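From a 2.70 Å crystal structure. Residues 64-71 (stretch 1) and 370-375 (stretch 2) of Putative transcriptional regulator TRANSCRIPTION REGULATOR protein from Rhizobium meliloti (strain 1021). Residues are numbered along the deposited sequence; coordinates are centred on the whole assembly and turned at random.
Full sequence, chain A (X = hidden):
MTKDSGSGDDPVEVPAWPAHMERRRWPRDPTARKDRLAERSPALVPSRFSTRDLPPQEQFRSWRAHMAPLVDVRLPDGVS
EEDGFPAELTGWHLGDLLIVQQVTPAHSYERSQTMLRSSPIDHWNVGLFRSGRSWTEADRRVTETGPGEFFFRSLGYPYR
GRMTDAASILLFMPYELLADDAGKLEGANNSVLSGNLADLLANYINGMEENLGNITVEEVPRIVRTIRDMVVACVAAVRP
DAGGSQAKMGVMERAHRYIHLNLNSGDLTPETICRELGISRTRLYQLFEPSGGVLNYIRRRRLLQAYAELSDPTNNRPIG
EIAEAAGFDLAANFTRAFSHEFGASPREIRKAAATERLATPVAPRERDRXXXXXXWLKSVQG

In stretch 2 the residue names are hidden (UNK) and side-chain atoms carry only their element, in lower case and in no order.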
# COMPACT_ATOMS: atom_id res chain seq x y z
N ARG A 64 -14.48 8.08 5.87
CA ARG A 64 -14.25 6.77 6.49
C ARG A 64 -14.71 5.61 5.60
O ARG A 64 -14.08 4.54 5.57
CB ARG A 64 -14.95 6.70 7.83
CG ARG A 64 -14.58 5.46 8.62
CD ARG A 64 -14.94 5.62 10.06
NE ARG A 64 -16.36 5.79 10.22
CZ ARG A 64 -16.96 6.05 11.37
NH1 ARG A 64 -16.23 6.16 12.49
NH2 ARG A 64 -18.28 6.21 11.41
N ALA A 65 -15.82 5.84 4.90
CA ALA A 65 -16.35 4.87 3.96
C ALA A 65 -15.35 4.63 2.84
O ALA A 65 -15.06 3.48 2.54
CB ALA A 65 -17.69 5.33 3.40
N HIS A 66 -14.82 5.71 2.26
CA HIS A 66 -13.88 5.60 1.14
C HIS A 66 -12.57 4.91 1.53
O HIS A 66 -11.95 4.25 0.71
CB HIS A 66 -13.56 6.99 0.54
CG HIS A 66 -14.73 7.66 -0.11
ND1 HIS A 66 -15.74 6.97 -0.74
CD2 HIS A 66 -15.04 8.98 -0.23
CE1 HIS A 66 -16.62 7.82 -1.22
NE2 HIS A 66 -16.22 9.05 -0.93
N MET A 67 -12.16 5.06 2.79
CA MET A 67 -10.89 4.54 3.26
C MET A 67 -10.99 3.21 3.99
O MET A 67 -9.96 2.63 4.28
CB MET A 67 -10.22 5.58 4.16
CG MET A 67 -9.90 6.90 3.48
SD MET A 67 -8.68 6.78 2.18
CE MET A 67 -7.35 6.12 3.15
N ALA A 68 -12.21 2.72 4.26
CA ALA A 68 -12.47 1.48 5.05
C ALA A 68 -11.70 0.21 4.66
O ALA A 68 -11.22 -0.49 5.55
CB ALA A 68 -13.97 1.17 5.08
N PRO A 69 -11.62 -0.12 3.35
CA PRO A 69 -10.81 -1.26 2.90
C PRO A 69 -9.35 -1.21 3.34
O PRO A 69 -8.72 -2.26 3.46
CB PRO A 69 -10.87 -1.14 1.38
CG PRO A 69 -12.16 -0.49 1.10
CD PRO A 69 -12.35 0.50 2.22
N LEU A 70 -8.82 -0.01 3.54
CA LEU A 70 -7.43 0.18 3.89
C LEU A 70 -7.24 0.32 5.39
O LEU A 70 -6.45 -0.38 6.01
CB LEU A 70 -6.90 1.41 3.18
CG LEU A 70 -5.39 1.64 3.21
CD1 LEU A 70 -4.63 0.39 2.79
CD2 LEU A 70 -5.01 2.82 2.32
N VAL A 71 -7.99 1.25 5.96
CA VAL A 71 -7.84 1.64 7.36
C VAL A 71 -9.19 1.98 7.92
O VAL A 71 -10.01 2.55 7.23
CB VAL A 71 -6.91 2.87 7.52
CG1 VAL A 71 -5.43 2.45 7.54
CG2 VAL A 71 -7.16 3.91 6.44
N UNK A 370 -21.05 4.22 -4.91
CA UNK A 370 -20.02 4.93 -4.17
C UNK A 370 -18.72 4.15 -4.15
O UNK A 370 -18.68 3.00 -3.69
N UNK A 371 -17.64 4.77 -4.66
CA UNK A 371 -16.34 4.12 -4.80
C UNK A 371 -15.54 4.20 -3.50
O UNK A 371 -15.89 4.94 -2.58
c UNK A 371 -15.56 4.75 -5.94
N UNK A 372 -14.47 3.40 -3.44
CA UNK A 372 -13.51 3.41 -2.32
C UNK A 372 -12.08 3.27 -2.84
O UNK A 372 -11.86 3.06 -4.03
o UNK A 372 -13.17 1.05 -1.83
c UNK A 372 -15.22 2.07 -1.02
c UNK A 372 -13.75 2.26 -1.32
N UNK A 373 -11.12 3.39 -1.93
CA UNK A 373 -9.71 3.23 -2.26
C UNK A 373 -9.37 1.76 -2.61
O UNK A 373 -8.42 1.51 -3.36
c UNK A 373 -7.38 4.01 -1.68
c UNK A 373 -6.49 4.77 -0.72
c UNK A 373 -8.79 3.80 -1.15
c UNK A 373 -8.78 2.92 0.10
N UNK A 374 -10.15 0.82 -2.07
CA UNK A 374 -10.02 -0.60 -2.41
C UNK A 374 -10.19 -0.85 -3.90
O UNK A 374 -9.49 -1.69 -4.47
N UNK A 375 -11.10 -0.10 -4.51
CA UNK A 375 -11.33 -0.13 -5.95
C UNK A 375 -10.17 0.46 -6.76
O UNK A 375 -9.93 0.05 -7.90
c UNK A 375 -12.64 0.60 -6.26
c UNK A 375 -13.86 -0.09 -5.64
o UNK A 375 -14.09 -1.30 -5.93
o UNK A 375 -14.57 0.56 -4.84

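Position 370 has backbone atoms and nothing beyond CA, so it is Gly370. An ideal CB built here would point toward stretch 1 and lie 4.9 Å from His66 CE1; there is room for it, so the missing side chain is read from the atoms and not from crowding.

Position 371 carries a single carbon, which identifies Ala371. The CA-to-CB bond is set sideways, and Ala371 CB comes no nearer to stretch 1 than 5.7 Å, from His66 ND1. The backbone makes the contact instead: His66 ND1 donates to Ala371 O at 2.7 Å, but the N-H...O angle of 125° marks the bond as weak despite its short length. The carbonyl lies obliquely to the imidazole ring.

At position 372 the first side-chain carbon bears one oxygen and one carbon. This short fork, with chi1 at 80° (p), is Thr372. Its CB packs 3.4 Å from His66 O, its CG2 lies 3.8 Å from Ala65 O, and its OG1 is 3.5 Å from Pro69 CG. The same OG1 accepts a weak bond from the backbone N of position 374 (3.0 Å, 124°), which makes the threonine the N-cap of the weakly bonded helix that follows.

Position 373 has four side-chain carbons, forked at the first, with one arm two carbons long. A leucine would fork one carbon later; this is Ile373, chi1 and chi2 both t. From the longer arm, CD1 reaches Leu70 CD2 at 3.9 Å and Met67 SD at 4.2 Å, while CG2 lies 4.1 Å from Met67 CA.

Position 374 again has no side-chain atoms and is Gly374. Here the space is tight: an ideal CB would sit 3.0 Å from Pro69 CB, whereas the actual Gly374 CA lies 3.9 Å from Pro69 CB.

Position 375 shows two carbons, the second carrying two oxygens: a short carboxylate, Asp375. It makes no contact with stretch 1, but its OD2 accepts from Thr372 N (3.2 Å, 144°), turning back onto the start of the helix.

The contact combines one well-aligned backbone bond with apolar packing. Ile373 N donates to His66 O at 2.9 Å and 172°, almost linear, so the amide points straight at the carbonyl. Around this anchor, His66 and Thr372 approach to 4.1 Å between their CA atoms, the isoleucine side chain packs against Met67 and Leu70, and the glycine lets the backbone come close to Pro69. Together the two stretches, far apart in sequence, bury 340 Å², counting both sides.

Stretch 2 (370-375) GATIGD
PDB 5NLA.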